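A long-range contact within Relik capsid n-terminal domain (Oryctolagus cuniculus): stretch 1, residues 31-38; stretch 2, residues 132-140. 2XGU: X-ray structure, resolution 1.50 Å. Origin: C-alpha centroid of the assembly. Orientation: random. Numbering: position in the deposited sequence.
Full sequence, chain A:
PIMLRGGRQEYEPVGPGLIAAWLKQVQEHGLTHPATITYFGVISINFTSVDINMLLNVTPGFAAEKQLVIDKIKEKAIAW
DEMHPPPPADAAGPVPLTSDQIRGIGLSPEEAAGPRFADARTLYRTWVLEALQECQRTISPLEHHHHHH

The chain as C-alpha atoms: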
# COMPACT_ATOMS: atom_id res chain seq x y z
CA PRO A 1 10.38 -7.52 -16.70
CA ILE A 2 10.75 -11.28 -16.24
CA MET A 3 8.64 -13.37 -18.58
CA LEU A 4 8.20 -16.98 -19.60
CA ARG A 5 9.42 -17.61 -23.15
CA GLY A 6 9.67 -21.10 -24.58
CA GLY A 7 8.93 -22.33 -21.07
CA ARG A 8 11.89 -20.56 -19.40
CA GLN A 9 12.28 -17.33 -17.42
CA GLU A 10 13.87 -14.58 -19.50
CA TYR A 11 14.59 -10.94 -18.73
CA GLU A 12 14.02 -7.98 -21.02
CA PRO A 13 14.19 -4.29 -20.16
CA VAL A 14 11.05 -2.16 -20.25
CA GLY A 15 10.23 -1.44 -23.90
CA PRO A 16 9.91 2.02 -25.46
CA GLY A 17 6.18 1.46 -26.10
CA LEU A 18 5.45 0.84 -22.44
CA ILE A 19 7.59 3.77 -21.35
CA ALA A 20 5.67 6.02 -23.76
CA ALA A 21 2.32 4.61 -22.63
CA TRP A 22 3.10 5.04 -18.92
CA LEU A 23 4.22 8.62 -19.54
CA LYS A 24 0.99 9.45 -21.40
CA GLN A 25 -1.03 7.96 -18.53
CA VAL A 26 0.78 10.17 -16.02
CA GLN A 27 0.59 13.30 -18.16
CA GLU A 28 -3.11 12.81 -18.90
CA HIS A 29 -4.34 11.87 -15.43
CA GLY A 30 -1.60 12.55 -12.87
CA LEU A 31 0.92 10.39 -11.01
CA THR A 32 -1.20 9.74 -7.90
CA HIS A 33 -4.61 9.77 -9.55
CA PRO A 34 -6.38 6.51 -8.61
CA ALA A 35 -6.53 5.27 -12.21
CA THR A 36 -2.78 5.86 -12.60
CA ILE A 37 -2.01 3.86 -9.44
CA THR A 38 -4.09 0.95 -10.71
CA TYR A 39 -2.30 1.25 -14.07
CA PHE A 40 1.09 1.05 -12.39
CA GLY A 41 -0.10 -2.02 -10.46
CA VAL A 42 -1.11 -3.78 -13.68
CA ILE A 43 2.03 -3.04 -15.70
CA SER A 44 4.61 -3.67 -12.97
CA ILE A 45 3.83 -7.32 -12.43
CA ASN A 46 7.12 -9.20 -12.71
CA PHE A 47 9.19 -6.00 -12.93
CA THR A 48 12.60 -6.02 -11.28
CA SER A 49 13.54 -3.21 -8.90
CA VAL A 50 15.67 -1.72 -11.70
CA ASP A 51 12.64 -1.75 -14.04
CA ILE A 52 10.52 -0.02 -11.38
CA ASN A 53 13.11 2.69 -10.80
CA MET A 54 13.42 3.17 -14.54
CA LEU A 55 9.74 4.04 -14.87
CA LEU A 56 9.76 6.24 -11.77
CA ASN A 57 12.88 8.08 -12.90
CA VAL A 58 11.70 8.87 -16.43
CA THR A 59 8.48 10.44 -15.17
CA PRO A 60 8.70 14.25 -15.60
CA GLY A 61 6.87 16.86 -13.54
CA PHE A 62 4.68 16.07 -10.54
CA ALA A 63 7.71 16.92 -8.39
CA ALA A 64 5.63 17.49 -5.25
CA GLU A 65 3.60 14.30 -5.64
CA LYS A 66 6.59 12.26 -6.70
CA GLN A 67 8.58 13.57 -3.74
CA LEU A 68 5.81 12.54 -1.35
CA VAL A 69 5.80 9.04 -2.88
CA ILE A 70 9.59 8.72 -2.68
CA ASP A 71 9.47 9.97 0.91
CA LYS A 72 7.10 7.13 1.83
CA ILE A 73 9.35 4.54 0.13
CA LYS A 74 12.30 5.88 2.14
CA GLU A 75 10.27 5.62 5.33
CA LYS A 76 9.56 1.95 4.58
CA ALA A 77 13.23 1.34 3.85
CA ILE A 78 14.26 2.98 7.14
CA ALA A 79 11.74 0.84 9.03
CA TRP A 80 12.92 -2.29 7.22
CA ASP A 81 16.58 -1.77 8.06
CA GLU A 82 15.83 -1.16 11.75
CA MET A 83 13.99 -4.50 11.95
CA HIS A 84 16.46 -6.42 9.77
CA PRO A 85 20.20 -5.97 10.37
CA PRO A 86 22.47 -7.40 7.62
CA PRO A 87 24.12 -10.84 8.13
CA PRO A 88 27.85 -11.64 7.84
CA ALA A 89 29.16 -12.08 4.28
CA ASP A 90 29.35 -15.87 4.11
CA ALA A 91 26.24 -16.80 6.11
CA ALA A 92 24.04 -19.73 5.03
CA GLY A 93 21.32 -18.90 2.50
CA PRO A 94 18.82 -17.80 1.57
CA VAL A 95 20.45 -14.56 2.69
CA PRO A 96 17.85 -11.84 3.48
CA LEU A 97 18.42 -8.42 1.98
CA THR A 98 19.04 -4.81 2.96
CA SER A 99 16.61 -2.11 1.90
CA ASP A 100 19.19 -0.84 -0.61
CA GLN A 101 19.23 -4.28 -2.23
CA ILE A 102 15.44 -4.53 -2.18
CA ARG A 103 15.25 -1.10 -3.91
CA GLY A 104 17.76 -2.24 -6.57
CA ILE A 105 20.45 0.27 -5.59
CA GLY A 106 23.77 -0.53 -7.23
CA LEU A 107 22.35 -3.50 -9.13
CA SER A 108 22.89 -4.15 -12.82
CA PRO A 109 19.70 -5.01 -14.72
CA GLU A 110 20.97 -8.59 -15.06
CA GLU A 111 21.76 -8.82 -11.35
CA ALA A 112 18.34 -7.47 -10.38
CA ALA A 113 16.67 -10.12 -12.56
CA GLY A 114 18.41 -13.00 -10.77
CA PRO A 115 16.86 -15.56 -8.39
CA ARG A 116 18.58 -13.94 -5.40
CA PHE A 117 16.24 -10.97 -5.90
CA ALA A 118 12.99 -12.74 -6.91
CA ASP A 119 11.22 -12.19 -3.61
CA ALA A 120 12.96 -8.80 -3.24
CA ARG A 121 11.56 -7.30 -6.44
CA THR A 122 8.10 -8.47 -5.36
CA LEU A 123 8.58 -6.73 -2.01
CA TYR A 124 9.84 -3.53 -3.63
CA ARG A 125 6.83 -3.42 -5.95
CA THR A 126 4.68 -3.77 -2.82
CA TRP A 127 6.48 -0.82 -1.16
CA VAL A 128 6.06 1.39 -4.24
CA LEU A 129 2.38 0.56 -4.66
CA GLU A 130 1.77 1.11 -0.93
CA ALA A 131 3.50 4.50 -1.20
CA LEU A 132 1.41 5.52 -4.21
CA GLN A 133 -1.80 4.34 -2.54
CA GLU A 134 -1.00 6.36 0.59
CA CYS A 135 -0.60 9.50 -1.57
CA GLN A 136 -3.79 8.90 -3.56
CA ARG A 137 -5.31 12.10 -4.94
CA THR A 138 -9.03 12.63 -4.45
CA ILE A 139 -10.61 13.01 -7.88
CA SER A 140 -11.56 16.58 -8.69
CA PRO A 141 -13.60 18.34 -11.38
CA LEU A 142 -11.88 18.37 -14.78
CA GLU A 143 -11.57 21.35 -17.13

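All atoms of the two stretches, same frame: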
# COMPACT_ATOMS: atom_id res chain seq x y z
N LEU A 31 0.15 11.50 -11.56
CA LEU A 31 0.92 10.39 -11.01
C LEU A 31 0.17 9.63 -9.91
O LEU A 31 0.24 8.40 -9.84
CB LEU A 31 2.26 10.90 -10.49
CG LEU A 31 3.15 9.86 -9.82
CD1 LEU A 31 3.55 8.78 -10.83
CD2 LEU A 31 4.38 10.54 -9.22
N THR A 32 -0.54 10.36 -9.06
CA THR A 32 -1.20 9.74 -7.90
C THR A 32 -2.72 9.73 -8.04
O THR A 32 -3.45 9.53 -7.06
CB THR A 32 -0.81 10.43 -6.58
OG1 THR A 32 -1.05 11.84 -6.69
CG2 THR A 32 0.67 10.20 -6.27
N HIS A 33 -3.20 9.97 -9.25
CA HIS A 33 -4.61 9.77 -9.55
C HIS A 33 -4.90 8.29 -9.39
O HIS A 33 -4.08 7.45 -9.76
CB HIS A 33 -4.88 10.20 -10.99
CG HIS A 33 -6.33 10.16 -11.37
ND1 HIS A 33 -6.96 9.01 -11.80
CD2 HIS A 33 -7.27 11.14 -11.40
CE1 HIS A 33 -8.22 9.28 -12.06
NE2 HIS A 33 -8.44 10.56 -11.83
N PRO A 34 -6.08 7.93 -8.84
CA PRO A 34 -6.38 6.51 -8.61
C PRO A 34 -6.21 5.63 -9.85
O PRO A 34 -5.65 4.54 -9.75
CB PRO A 34 -7.85 6.53 -8.17
CG PRO A 34 -8.04 7.86 -7.58
CD PRO A 34 -7.16 8.81 -8.35
N ALA A 35 -6.67 6.08 -11.02
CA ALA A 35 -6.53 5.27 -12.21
C ALA A 35 -5.06 5.02 -12.57
O ALA A 35 -4.72 3.98 -13.13
CB ALA A 35 -7.24 5.93 -13.39
N THR A 36 -4.21 6.01 -12.31
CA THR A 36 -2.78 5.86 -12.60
C THR A 36 -2.11 4.84 -11.67
O THR A 36 -1.23 4.07 -12.10
CB THR A 36 -2.06 7.21 -12.52
OG1 THR A 36 -2.68 8.09 -13.46
CG2 THR A 36 -0.57 7.06 -12.87
N ILE A 37 -2.52 4.84 -10.41
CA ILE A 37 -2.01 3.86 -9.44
C ILE A 37 -2.42 2.43 -9.82
O ILE A 37 -1.60 1.53 -9.84
CB ILE A 37 -2.44 4.21 -8.02
CG1 ILE A 37 -1.96 5.63 -7.64
CG2 ILE A 37 -1.91 3.16 -7.05
CD1 ILE A 37 -2.53 6.16 -6.31
N THR A 38 -3.68 2.24 -10.20
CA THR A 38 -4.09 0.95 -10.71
C THR A 38 -3.28 0.54 -11.95
O THR A 38 -2.83 -0.59 -12.09
CB THR A 38 -5.57 0.99 -11.07
OG1 THR A 38 -6.32 1.23 -9.88
CG2 THR A 38 -6.02 -0.31 -11.70
N LEU A 132 2.36 4.85 -3.31
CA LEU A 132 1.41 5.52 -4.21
C LEU A 132 0.00 5.57 -3.61
O LEU A 132 -0.65 6.62 -3.61
CB LEU A 132 1.38 4.82 -5.58
CG LEU A 132 2.63 5.00 -6.42
CD1 LEU A 132 2.68 3.96 -7.53
CD2 LEU A 132 2.61 6.41 -7.00
N GLN A 133 -0.46 4.43 -3.12
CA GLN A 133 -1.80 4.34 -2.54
C GLN A 133 -1.98 5.32 -1.39
O GLN A 133 -3.05 5.93 -1.25
CB GLN A 133 -2.02 2.91 -2.05
CG GLN A 133 -3.38 2.27 -2.32
CD GLN A 133 -3.75 2.18 -3.80
OE1 GLN A 133 -4.48 3.01 -4.30
NE2 GLN A 133 -3.27 1.14 -4.49
N GLU A 134 -0.95 5.47 -0.57
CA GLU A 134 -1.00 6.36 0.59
C GLU A 134 -0.95 7.85 0.20
O GLU A 134 -1.23 8.72 1.03
CB GLU A 134 0.09 5.99 1.61
CG GLU A 134 -0.13 4.59 2.21
CD GLU A 134 1.14 3.93 2.77
OE1 GLU A 134 2.11 4.65 3.09
OE2 GLU A 134 1.15 2.68 2.90
N CYS A 135 -0.63 8.13 -1.06
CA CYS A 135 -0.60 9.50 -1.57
C CYS A 135 -1.73 9.74 -2.56
O CYS A 135 -1.71 10.72 -3.31
CB CYS A 135 0.74 9.80 -2.25
SG CYS A 135 2.17 9.70 -1.18
N GLN A 136 -2.71 8.84 -2.58
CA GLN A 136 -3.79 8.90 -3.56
C GLN A 136 -4.47 10.27 -3.60
O GLN A 136 -4.85 10.82 -2.56
CB GLN A 136 -4.84 7.84 -3.21
CG GLN A 136 -5.58 7.26 -4.40
CD GLN A 136 -6.58 6.20 -3.97
OE1 GLN A 136 -6.28 5.01 -3.95
NE2 GLN A 136 -7.77 6.65 -3.61
N ARG A 137 -4.65 10.82 -4.80
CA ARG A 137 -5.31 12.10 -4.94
C ARG A 137 -6.82 11.90 -5.05
O ARG A 137 -7.28 11.01 -5.76
CB ARG A 137 -4.79 12.85 -6.18
N THR A 138 -7.59 12.71 -4.33
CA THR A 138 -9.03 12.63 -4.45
C THR A 138 -9.42 13.25 -5.78
O THR A 138 -8.96 14.34 -6.12
CB THR A 138 -9.73 13.36 -3.29
OG1 THR A 138 -9.30 12.78 -2.05
CG2 THR A 138 -11.25 13.24 -3.42
N ILE A 139 -10.23 12.54 -6.55
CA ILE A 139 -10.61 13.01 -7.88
C ILE A 139 -11.32 14.35 -7.78
O ILE A 139 -12.10 14.59 -6.85
CB ILE A 139 -11.44 11.96 -8.63
CG1 ILE A 139 -10.52 10.84 -9.12
CG2 ILE A 139 -12.17 12.59 -9.81
CD1 ILE A 139 -11.24 9.58 -9.50
N SER A 140 -11.02 15.23 -8.72
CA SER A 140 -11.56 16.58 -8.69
C SER A 140 -12.14 16.91 -10.06
O SER A 140 -11.86 16.21 -11.04
CB SER A 140 -10.47 17.58 -8.33
OG SER A 140 -9.38 17.49 -9.22
O HOH W 1 -0.38 13.47 -4.49

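How does the chain enter the contact at L31 and T32? The CA-to-CB bond of L31 points sideways to stretch 2, yet the end of its side chain comes nearer, and L31 CG lies 4.5 Å from L132 CD2; its carbonyl oxygen is buried without a partner. The CA-to-CB bond of T32 points toward stretch 2, and the residue supplies the one direct hydrogen bond between the two stretches: R137 N donates to T32 O at 2.9 Å, nearly straight at 171°. Its side chain serves two purposes, the methyl CG2 packing 4.0 Å from C135 CB while OG1 meets a water 2.8 Å away, which donates to C135 O.

What do H33 and P34 contribute? H33 caps the helix that follows, its ND1 accepting from A35 N at 3.0 Å. The same ring reaches I139, with NE2 3.4 Å from CG1. P34, well suited to a helix's first turn because it needs no amide hydrogen there, sets CD 4.0 Å from I139 CG1 and 3.4 Å from R137 O.

Why does I37 bury the most surface? One helical turn beyond H33, its CA-to-CB bond points toward stretch 2, and its branched, wholly apolar side chain covers several neighbours. CG2 packs 4.0 Å from L132 CB, while CD1 lies 3.3 Å from L132 O and 3.8 Å from Q136 CG. A35, T36 and T38 make no contact with stretch 2.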